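Side-chain contacts in RagB/SusD domain protein (Flavobacterium johnsoniae, PDB 5J90), which binds chitin and, as a SusD homologue encoded in a chitin-utilization locus, probably captures chitin chains at the cell surface for uptake: residues R339-L344 and Y439-Y444; V405-A410 and E414-K419; R207-M212 and G432-S437; P399-T404 and I420-W425. All coordinates share one frame; numbering follows the deposited sequence.

From the N terminus, the chain first offers helix 196-213, whose segment R207-M212 waits for G432-S437 to close interaction 3, the longest loop of the set. Helix 332-344 comes next; its R339-L344 pairs with Y439-Y444 in interaction 1. Because these segments alternate, interactions 3 and 1 cross, and both end on helix 432-442. Two shorter loops lie inside both. In interaction 4, P399-T404 meets I420-W425, and nested within it interaction 2 joins V405-A410 to E414-K419, so one long loop is pinned twice to helix 413-428. Together, interactions 3 and 1 tie helices 196-213 and 332-344 to helix 432-442, while interactions 4 and 2 fasten the loop to the helix preceding it.

Interaction 1 (R339-L344 and Y439-Y444); sequences RAEGAL and YRRTGY
E341 and R441 both carry CG anti to the backbone N (chi1 177° in E341), but their chains then differ: the glutamate runs on fully extended, while the arginine kinks at chi3 (65°) and so turns its guanidinium toward the oncoming acid. The result is a textbook end-on, bidentate salt bridge, here joining helix 332-344 to the last turn of helix 432-442 in the mainly helical SusD fold. R441 NH1 gives a hydrogen to E341 OE2 at 2.8 Å, and R441 NH2 gives one to E341 OE1 at 2.9 Å. Both bonds are nearly straight, both use the syn lone pairs of the carboxylate, and both oxygens lie close to the guanidinium plane. With the two flat groups only 22° apart, the paired bonds fix the rotation of each.

The pair is buried, and each charge is met by its opposite. The helix backbones stay well apart, the nearest CA atoms, of E341 and T442, being separated by 11.0 Å, and the two long side chains span the gap. Each group has a second partner of opposite charge, R345 for E341 OE2 and D438 for R441 NH2, which is likely to favour the ionised forms. M212 of helix 196-213 packs against both side chains.

The chain leaves the helix at G443, through positive phi, and an ST turn spans the exit, with Y444 N donating to T442 OG1 at 3.0 Å. The other branch of that threonine turns back onto the salt bridge: T442 CG2 sits 3.4 Å above the plane of the R441 guanidinium, over its centre.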
# COMPACT_ATOMS: atom_id res chain seq x y z
N ARG A 339 -1.82 9.11 -22.78
CA ARG A 339 -2.60 10.34 -22.88
C ARG A 339 -4.10 10.07 -22.77
O ARG A 339 -4.82 10.86 -22.16
CB ARG A 339 -2.27 11.10 -24.17
CG ARG A 339 -0.86 11.69 -24.20
CD ARG A 339 -0.46 12.08 -25.63
NE ARG A 339 -1.24 13.21 -26.10
CZ ARG A 339 -1.41 13.55 -27.37
NH1 ARG A 339 -0.88 12.85 -28.38
NH2 ARG A 339 -2.14 14.61 -27.65
N ALA A 340 -4.57 8.97 -23.35
CA ALA A 340 -5.98 8.60 -23.25
C ALA A 340 -6.40 8.42 -21.80
O ALA A 340 -7.43 8.93 -21.37
CB ALA A 340 -6.28 7.34 -24.07
N GLU A 341 -5.60 7.68 -21.03
CA GLU A 341 -5.89 7.51 -19.62
C GLU A 341 -5.82 8.85 -18.87
O GLU A 341 -6.67 9.14 -18.02
CB GLU A 341 -4.94 6.50 -18.98
CG GLU A 341 -5.21 6.38 -17.48
CD GLU A 341 -4.42 5.29 -16.78
OE1 GLU A 341 -3.67 4.53 -17.43
OE2 GLU A 341 -4.57 5.20 -15.54
N GLY A 342 -4.82 9.66 -19.18
CA GLY A 342 -4.72 10.99 -18.59
C GLY A 342 -5.97 11.81 -18.86
O GLY A 342 -6.45 12.54 -17.98
N ALA A 343 -6.50 11.70 -20.07
CA ALA A 343 -7.71 12.44 -20.43
C ALA A 343 -8.91 11.93 -19.62
O ALA A 343 -9.75 12.72 -19.17
CB ALA A 343 -7.98 12.32 -21.92
N LEU A 344 -9.00 10.61 -19.42
CA LEU A 344 -10.03 10.06 -18.55
C LEU A 344 -9.99 10.69 -17.17
O LEU A 344 -11.02 10.87 -16.51
CB LEU A 344 -9.83 8.56 -18.36
CG LEU A 344 -10.41 7.54 -19.33
CD1 LEU A 344 -10.39 6.18 -18.65
CD2 LEU A 344 -11.83 7.92 -19.76
N TYR A 439 -0.39 -4.10 -15.53
CA TYR A 439 -1.36 -5.06 -15.02
C TYR A 439 -1.44 -4.97 -13.50
O TYR A 439 -2.52 -5.01 -12.91
CB TYR A 439 -1.02 -6.50 -15.43
CG TYR A 439 -1.93 -7.50 -14.76
CD1 TYR A 439 -3.19 -7.77 -15.26
CD2 TYR A 439 -1.54 -8.13 -13.58
CE1 TYR A 439 -4.04 -8.66 -14.62
CE2 TYR A 439 -2.37 -9.03 -12.94
CZ TYR A 439 -3.62 -9.29 -13.47
OH TYR A 439 -4.46 -10.19 -12.83
N ARG A 440 -0.28 -4.87 -12.85
CA ARG A 440 -0.30 -4.71 -11.40
C ARG A 440 -1.06 -3.45 -11.00
O ARG A 440 -1.91 -3.48 -10.10
CB ARG A 440 1.13 -4.72 -10.84
CG ARG A 440 1.77 -6.11 -10.82
CD ARG A 440 3.21 -6.08 -10.32
NE ARG A 440 4.12 -5.47 -11.30
CZ ARG A 440 5.32 -5.00 -11.00
NH1 ARG A 440 5.76 -5.04 -9.74
NH2 ARG A 440 6.08 -4.45 -11.94
N ARG A 441 -0.78 -2.34 -11.67
CA ARG A 441 -1.44 -1.09 -11.31
C ARG A 441 -2.94 -1.09 -11.58
O ARG A 441 -3.71 -0.67 -10.72
CB ARG A 441 -0.80 0.09 -12.03
CG ARG A 441 -1.48 1.42 -11.71
CD ARG A 441 -0.78 2.58 -12.36
NE ARG A 441 -0.85 2.52 -13.82
CZ ARG A 441 -1.82 3.07 -14.56
NH1 ARG A 441 -2.84 3.70 -13.98
NH2 ARG A 441 -1.77 2.97 -15.88
N THR A 442 -3.36 -1.57 -12.75
CA THR A 442 -4.74 -1.38 -13.20
C THR A 442 -5.62 -2.61 -13.09
O THR A 442 -6.84 -2.50 -13.07
CB THR A 442 -4.81 -0.92 -14.68
OG1 THR A 442 -4.37 -1.99 -15.54
CG2 THR A 442 -3.97 0.32 -14.91
N GLY A 443 -5.01 -3.79 -13.06
CA GLY A 443 -5.74 -5.05 -13.12
C GLY A 443 -6.18 -5.42 -14.53
O GLY A 443 -6.97 -6.36 -14.69
N TYR A 444 -5.70 -4.71 -15.54
CA TYR A 444 -6.12 -4.93 -16.93
C TYR A 444 -4.92 -5.25 -17.81
O TYR A 444 -3.79 -4.88 -17.50
CB TYR A 444 -6.82 -3.67 -17.47
CG TYR A 444 -8.07 -3.27 -16.71
CD1 TYR A 444 -9.04 -4.21 -16.40
CD2 TYR A 444 -8.27 -1.95 -16.33
CE1 TYR A 444 -10.20 -3.83 -15.70
CE2 TYR A 444 -9.41 -1.57 -15.63
CZ TYR A 444 -10.37 -2.51 -15.33
OH TYR A 444 -11.51 -2.13 -14.64

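Interaction 2 (V405-A410 and E414-K419); sequences VAWDAA and EVKLQK
K416 can be followed along an extended chain that crosses the W407 side chain at about a right angle. Its CB lies 3.7 Å from W407 CH2, and CG and CD then pass the six-membered ring at W407 CZ2, the CD approach being 3.7 Å. Beyond the indole, CE reaches the loop backbone, 3.4 Å from A409 O and only slightly farther from D408 O. NZ ends the run with a hydrogen bond of 3.0 Å to A409 O, approached from above the carbonyl plane rather than along a lone pair. Cut back to an alanine here, the side chain would probably leave A409 O without this donor and the indole without the CG and CD that pass it.

The carbonyls so used belong to the loop that leads into helix 413-428, where D408 OD1 accepts from A410 N in an Asx turn. One helical turn after K416, K419 reaches back to the same loop. Its chain bends at chi4 (-77°), which brings NZ to 2.8 Å from A406 O; T404 O takes a second hydrogen bond from this buried ammonium. W407 meets the ring of Y357 and touches L344 of helix 332-344, which also packs against K416.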
# COMPACT_ATOMS: atom_id res chain seq x y z
N VAL A 405 -13.78 -3.65 -28.51
CA VAL A 405 -12.85 -2.60 -28.89
C VAL A 405 -13.52 -1.23 -28.92
O VAL A 405 -12.96 -0.25 -28.42
CB VAL A 405 -12.19 -2.87 -30.26
CG1 VAL A 405 -11.29 -1.71 -30.64
CG2 VAL A 405 -11.39 -4.16 -30.22
N ALA A 406 -14.72 -1.15 -29.49
CA ALA A 406 -15.36 0.14 -29.76
C ALA A 406 -15.53 1.01 -28.53
O ALA A 406 -15.97 0.54 -27.48
CB ALA A 406 -16.72 -0.08 -30.44
N TRP A 407 -15.20 2.29 -28.68
CA TRP A 407 -15.41 3.25 -27.61
C TRP A 407 -16.90 3.47 -27.39
O TRP A 407 -17.68 3.60 -28.34
CB TRP A 407 -14.76 4.59 -27.95
CG TRP A 407 -14.72 5.53 -26.79
CD1 TRP A 407 -15.59 6.56 -26.52
CD2 TRP A 407 -13.76 5.52 -25.72
NE1 TRP A 407 -15.23 7.19 -25.35
CE2 TRP A 407 -14.10 6.58 -24.85
CE3 TRP A 407 -12.65 4.74 -25.43
CZ2 TRP A 407 -13.37 6.85 -23.70
CZ3 TRP A 407 -11.92 5.02 -24.29
CH2 TRP A 407 -12.28 6.07 -23.44
N ASP A 408 -17.29 3.51 -26.13
CA ASP A 408 -18.65 3.84 -25.73
C ASP A 408 -18.56 5.00 -24.75
O ASP A 408 -18.07 4.84 -23.63
CB ASP A 408 -19.29 2.63 -25.06
CG ASP A 408 -20.72 2.89 -24.60
OD1 ASP A 408 -21.21 4.03 -24.72
OD2 ASP A 408 -21.34 1.93 -24.09
N ALA A 409 -19.03 6.17 -25.16
CA ALA A 409 -18.95 7.37 -24.33
C ALA A 409 -19.70 7.21 -23.01
O ALA A 409 -19.38 7.90 -22.04
CB ALA A 409 -19.46 8.59 -25.10
N ALA A 410 -20.68 6.32 -22.99
CA ALA A 410 -21.55 6.14 -21.82
C ALA A 410 -21.02 5.07 -20.86
O ALA A 410 -21.62 4.84 -19.81
CB ALA A 410 -22.96 5.79 -22.28
N GLU A 414 -14.12 2.66 -15.37
CA GLU A 414 -13.42 1.37 -15.32
C GLU A 414 -13.44 0.65 -16.66
O GLU A 414 -12.42 0.09 -17.07
CB GLU A 414 -13.97 0.47 -14.21
CG GLU A 414 -13.58 0.92 -12.80
CD GLU A 414 -12.10 0.73 -12.45
OE1 GLU A 414 -11.32 0.15 -13.25
OE2 GLU A 414 -11.71 1.17 -11.36
N VAL A 415 -14.58 0.64 -17.34
CA VAL A 415 -14.66 -0.02 -18.64
C VAL A 415 -13.83 0.73 -19.68
O VAL A 415 -13.12 0.11 -20.48
CB VAL A 415 -16.12 -0.24 -19.10
CG1 VAL A 415 -16.17 -0.56 -20.60
CG2 VAL A 415 -16.75 -1.36 -18.29
N LYS A 416 -13.88 2.06 -19.65
CA LYS A 416 -13.04 2.88 -20.52
C LYS A 416 -11.56 2.56 -20.31
O LYS A 416 -10.82 2.37 -21.28
CB LYS A 416 -13.33 4.37 -20.31
CG LYS A 416 -14.70 4.81 -20.85
CD LYS A 416 -15.04 6.24 -20.45
CE LYS A 416 -16.32 6.69 -21.14
NZ LYS A 416 -16.68 8.09 -20.77
N LEU A 417 -11.14 2.49 -19.04
CA LEU A 417 -9.76 2.17 -18.73
C LEU A 417 -9.42 0.75 -19.19
O LEU A 417 -8.35 0.53 -19.73
CB LEU A 417 -9.48 2.34 -17.24
CG LEU A 417 -8.01 2.11 -16.83
CD1 LEU A 417 -7.09 3.09 -17.53
CD2 LEU A 417 -7.86 2.21 -15.31
N GLN A 418 -10.33 -0.20 -18.98
CA GLN A 418 -10.10 -1.56 -19.44
C GLN A 418 -9.85 -1.61 -20.95
O GLN A 418 -8.98 -2.35 -21.42
CB GLN A 418 -11.26 -2.49 -19.03
CG GLN A 418 -11.04 -3.94 -19.39
CD GLN A 418 -12.18 -4.84 -18.93
OE1 GLN A 418 -13.22 -4.35 -18.47
NE2 GLN A 418 -12.01 -6.15 -19.08
N LYS A 419 -10.61 -0.83 -21.72
CA LYS A 419 -10.42 -0.78 -23.16
C LYS A 419 -9.04 -0.22 -23.49
O LYS A 419 -8.30 -0.81 -24.29
CB LYS A 419 -11.50 0.07 -23.83
CG LYS A 419 -12.87 -0.61 -23.87
CD LYS A 419 -13.93 0.36 -24.37
CE LYS A 419 -15.32 -0.26 -24.31
NZ LYS A 419 -15.57 -1.24 -25.42

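Interaction 3 (R207-M212 and G432-S437); sequences RLRLAM and GQEAWS
R209 and E434 are the points of nearest backbone approach between helix 196-213 and helix 432-442, yet their CA atoms stand 9.3 Å apart, and two long side chains bridge the gap. A bend at chi3 in the arginine and one at chi2 (55°) in the glutamate lay the two chains side by side, running past each other in opposite directions. Their flat ends are stacked, the guanidinium and carboxylate planes being just 10° apart. E434 OE1 lies over one face of the guanidinium, toward its rim, 3.3 Å from R209 NE. This is a salt bridge of charges alone, because no N-H points at the oxygen. The aliphatic part of the arginine shares in the contact, with CD 3.3 Å from E434 OE1 and CG 3.6 Å from E434 OE2.

The directed bonds of both groups go elsewhere. R209 NH2 pairs with E334 and NH1 with H128, holding the guanidinium in an attitude that presents its face to the glutamate, while E434 OE1 has a second, stronger salt-bridge partner in R213.

The contact lies near the centre of the chain. Helix 113-134 packs beside it through L210 on V124, helix 219-231 receives L208 and A211, and helix 332-344 meets L208 and M212 at L338 and E434 at E334.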
# COMPACT_ATOMS: atom_id res chain seq x y z
N ARG A 207 8.79 10.11 -18.83
CA ARG A 207 8.20 10.81 -17.69
C ARG A 207 6.70 10.53 -17.58
O ARG A 207 6.19 10.29 -16.49
CB ARG A 207 8.42 12.33 -17.79
CG ARG A 207 7.86 13.07 -16.57
CD ARG A 207 7.82 14.60 -16.72
NE ARG A 207 9.10 15.14 -17.17
CZ ARG A 207 10.18 15.27 -16.42
NH1 ARG A 207 10.18 14.89 -15.14
NH2 ARG A 207 11.30 15.76 -16.96
N LEU A 208 6.00 10.56 -18.71
CA LEU A 208 4.57 10.29 -18.70
C LEU A 208 4.25 8.87 -18.22
O LEU A 208 3.31 8.67 -17.44
CB LEU A 208 3.97 10.57 -20.09
CG LEU A 208 2.46 10.36 -20.26
CD1 LEU A 208 1.65 11.26 -19.31
CD2 LEU A 208 2.05 10.61 -21.71
N ARG A 209 5.04 7.89 -18.67
CA ARG A 209 4.90 6.53 -18.18
C ARG A 209 5.06 6.46 -16.66
O ARG A 209 4.25 5.86 -15.96
CB ARG A 209 5.92 5.61 -18.86
CG ARG A 209 5.96 4.21 -18.24
CD ARG A 209 7.14 3.38 -18.74
NE ARG A 209 6.91 2.86 -20.08
CZ ARG A 209 7.78 2.09 -20.72
NH1 ARG A 209 8.93 1.77 -20.15
NH2 ARG A 209 7.50 1.64 -21.94
N LEU A 210 6.13 7.08 -16.15
CA LEU A 210 6.41 7.03 -14.72
C LEU A 210 5.35 7.78 -13.91
O LEU A 210 4.98 7.36 -12.80
CB LEU A 210 7.81 7.57 -14.41
CG LEU A 210 8.96 6.78 -15.04
CD1 LEU A 210 10.30 7.43 -14.71
CD2 LEU A 210 8.94 5.31 -14.63
N ALA A 211 4.83 8.86 -14.48
CA ALA A 211 3.77 9.62 -13.84
C ALA A 211 2.49 8.78 -13.69
O ALA A 211 1.90 8.72 -12.62
CB ALA A 211 3.49 10.89 -14.62
N MET A 212 2.08 8.09 -14.76
CA MET A 212 0.86 7.30 -14.66
C MET A 212 1.06 6.13 -13.70
O MET A 212 0.12 5.74 -13.01
CB MET A 212 0.41 6.81 -16.05
CG MET A 212 -1.09 6.51 -16.12
SD MET A 212 -2.12 7.99 -15.89
CE MET A 212 -1.71 8.90 -17.38
N GLY A 432 7.26 -7.59 -22.07
CA GLY A 432 6.46 -8.01 -20.94
C GLY A 432 6.59 -7.20 -19.66
O GLY A 432 5.65 -7.18 -18.87
N GLN A 433 7.72 -6.53 -19.46
CA GLN A 433 7.93 -5.80 -18.21
C GLN A 433 6.93 -4.65 -18.02
O GLN A 433 6.30 -4.55 -16.97
CB GLN A 433 9.38 -5.32 -18.11
CG GLN A 433 9.70 -4.49 -16.87
CD GLN A 433 9.62 -5.27 -15.56
OE1 GLN A 433 9.74 -6.50 -15.53
NE2 GLN A 433 9.44 -4.55 -14.47
N GLU A 434 6.76 -3.82 -19.04
CA GLU A 434 5.81 -2.73 -18.93
C GLU A 434 4.39 -3.27 -18.77
O GLU A 434 3.60 -2.73 -18.00
CB GLU A 434 5.92 -1.80 -20.13
CG GLU A 434 5.03 -0.55 -20.03
CD GLU A 434 5.27 0.26 -18.77
OE1 GLU A 434 6.36 0.19 -18.17
OE2 GLU A 434 4.35 1.01 -18.37
N ALA A 435 4.05 -4.33 -19.50
CA ALA A 435 2.72 -4.92 -19.40
C ALA A 435 2.44 -5.45 -18.00
O ALA A 435 1.33 -5.31 -17.49
CB ALA A 435 2.54 -6.03 -20.45
N TRP A 436 3.45 -6.08 -17.39
CA TRP A 436 3.33 -6.58 -16.01
C TRP A 436 3.12 -5.43 -15.02
O TRP A 436 2.29 -5.51 -14.11
CB TRP A 436 4.57 -7.42 -15.63
CG TRP A 436 4.62 -7.92 -14.21
CD1 TRP A 436 3.62 -8.56 -13.51
CD2 TRP A 436 5.75 -7.86 -13.33
NE1 TRP A 436 4.06 -8.88 -12.24
CE2 TRP A 436 5.36 -8.47 -12.11
CE3 TRP A 436 7.05 -7.36 -13.46
CZ2 TRP A 436 6.23 -8.56 -11.02
CZ3 TRP A 436 7.92 -7.46 -12.38
CH2 TRP A 436 7.50 -8.06 -11.18
N SER A 437 3.87 -4.34 -15.19
CA SER A 437 3.68 -3.18 -14.32
C SER A 437 2.28 -2.57 -14.49
O SER A 437 1.61 -2.27 -13.50
CB SER A 437 4.78 -2.15 -14.57
OG SER A 437 6.02 -2.71 -14.19

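Interaction 4 (P399-T404 and I420-W425); sequences PVNNVT and IITQKW
N401 and T422 come from opposite directions and join through a single hydrogen bond, N401 ND2 to T422 OG1, 3.0 Å long and nearly straight at 167°. The hydroxyl oxygen lies in the amide plane of the asparagine, while T422 CG2 also touches ND2, at 3.5 Å. V403 CG1 adds a looser contact, 4.2 Å from T422 OG1.

Next come the groups that hold this pair. T422 OG1 sits beside its own backbone N (chi1 -65°), from where it hydrogen-bonds to Q418 O one turn back in helix 413-428. On the loop side, N401 is the centre of an inverse gamma turn, closed by a weak bond from N402 N to V400 O, and its side chain points toward the helix. Its amide is gripped at both ends, since N401 OD1 receives K446 N and Q418 NE2. With an alanine here, K446 N and Q418 NE2 would probably lose their shared acceptor and T422 OG1 its amide donor, taking away one of the ties between loop and helix.

Farther out, N401 packs on P445 and on I274 of helix 269-277, which W425 touches as well. The backbone of V403 is also held, its O being hydrogen-bonded to Y278 OH.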
# COMPACT_ATOMS: atom_id res chain seq x y z
N PRO A 399 -13.62 -17.08 -21.31
CA PRO A 399 -12.87 -15.82 -21.43
C PRO A 399 -13.04 -14.95 -20.19
O PRO A 399 -14.07 -15.02 -19.51
CB PRO A 399 -13.51 -15.14 -22.64
CG PRO A 399 -14.90 -15.72 -22.71
CD PRO A 399 -14.76 -17.14 -22.25
N VAL A 400 -12.03 -14.14 -19.89
CA VAL A 400 -12.09 -13.22 -18.75
C VAL A 400 -12.03 -11.74 -19.14
O VAL A 400 -12.55 -10.90 -18.41
CB VAL A 400 -11.02 -13.52 -17.67
CG1 VAL A 400 -11.30 -14.85 -17.00
CG2 VAL A 400 -9.61 -13.48 -18.26
N ASN A 401 -11.38 -11.40 -20.26
CA ASN A 401 -11.30 -9.99 -20.65
C ASN A 401 -12.47 -9.66 -21.57
O ASN A 401 -12.36 -9.65 -22.80
CB ASN A 401 -9.96 -9.65 -21.32
CG ASN A 401 -9.64 -8.16 -21.25
OD1 ASN A 401 -9.69 -7.56 -20.17
ND2 ASN A 401 -9.33 -7.56 -22.38
N ASN A 402 -13.62 -9.43 -20.94
CA ASN A 402 -14.88 -9.39 -21.67
C ASN A 402 -15.30 -7.97 -21.96
O ASN A 402 -16.16 -7.39 -21.29
CB ASN A 402 -15.94 -10.18 -20.91
CG ASN A 402 -15.51 -11.62 -20.67
OD1 ASN A 402 -14.91 -12.25 -21.54
ND2 ASN A 402 -15.79 -12.13 -19.47
N VAL A 403 -14.64 -7.40 -22.96
CA VAL A 403 -14.84 -6.02 -23.36
C VAL A 403 -14.60 -5.94 -24.87
O VAL A 403 -13.75 -6.66 -25.41
CB VAL A 403 -13.86 -5.08 -22.60
CG1 VAL A 403 -12.41 -5.39 -22.95
CG2 VAL A 403 -14.18 -3.62 -22.86
N THR A 404 -15.36 -5.09 -25.55
CA THR A 404 -15.17 -4.91 -26.98
C THR A 404 -14.16 -3.81 -27.25
O THR A 404 -13.74 -3.09 -26.34
CB THR A 404 -16.49 -4.52 -27.67
OG1 THR A 404 -16.93 -3.26 -27.14
CG2 THR A 404 -17.56 -5.57 -27.44
N ILE A 420 -8.71 0.91 -22.88
CA ILE A 420 -7.41 1.54 -23.11
C ILE A 420 -6.24 0.61 -22.80
O ILE A 420 -5.32 0.43 -23.61
CB ILE A 420 -7.29 2.84 -22.30
CG1 ILE A 420 -8.25 3.89 -22.85
CG2 ILE A 420 -5.86 3.36 -22.32
CD1 ILE A 420 -8.47 5.09 -21.92
N ILE A 421 -6.28 -0.00 -21.62
CA ILE A 421 -5.17 -0.86 -21.21
C ILE A 421 -5.12 -2.15 -22.04
O ILE A 421 -4.03 -2.65 -22.33
CB ILE A 421 -5.23 -1.18 -19.70
CG1 ILE A 421 -5.19 0.11 -18.85
CG2 ILE A 421 -4.08 -2.11 -19.30
CD1 ILE A 421 -3.97 0.97 -19.07
N THR A 422 -6.27 -2.67 -22.46
CA THR A 422 -6.27 -3.86 -23.33
C THR A 422 -5.54 -3.55 -24.64
O THR A 422 -4.67 -4.31 -25.08
CB THR A 422 -7.70 -4.34 -23.64
OG1 THR A 422 -8.32 -4.78 -22.42
CG2 THR A 422 -7.69 -5.49 -24.64
N GLN A 423 -5.86 -2.41 -25.24
CA GLN A 423 -5.22 -2.03 -26.50
C GLN A 423 -3.74 -1.69 -26.30
O GLN A 423 -2.90 -2.00 -27.15
CB GLN A 423 -6.00 -0.90 -27.18
CG GLN A 423 -7.31 -1.40 -27.77
CD GLN A 423 -7.11 -2.50 -28.80
OE1 GLN A 423 -6.19 -2.43 -29.62
NE2 GLN A 423 -7.97 -3.52 -28.77
N LYS A 424 -3.43 -1.10 -25.16
CA LYS A 424 -2.05 -0.80 -24.79
C LYS A 424 -1.25 -2.10 -24.66
O LYS A 424 -0.12 -2.22 -25.17
CB LYS A 424 -2.08 -0.04 -23.47
CG LYS A 424 -0.80 0.63 -23.06
CD LYS A 424 -1.07 1.39 -21.76
CE LYS A 424 0.15 2.10 -21.26
NZ LYS A 424 -0.07 2.48 -19.83
N TRP A 425 -1.85 -3.07 -23.99
CA TRP A 425 -1.25 -4.38 -23.78
C TRP A 425 -0.98 -5.07 -25.13
O TRP A 425 0.12 -5.58 -25.36
CB TRP A 425 -2.19 -5.19 -22.89
CG TRP A 425 -1.81 -6.61 -22.51
CD1 TRP A 425 -1.10 -7.00 -21.41
CD2 TRP A 425 -2.24 -7.82 -23.16
NE1 TRP A 425 -1.02 -8.37 -21.36
CE2 TRP A 425 -1.71 -8.90 -22.42
CE3 TRP A 425 -3.01 -8.09 -24.30
CZ2 TRP A 425 -1.93 -10.23 -22.78
CZ3 TRP A 425 -3.22 -9.41 -24.66
CH2 TRP A 425 -2.68 -10.47 -23.90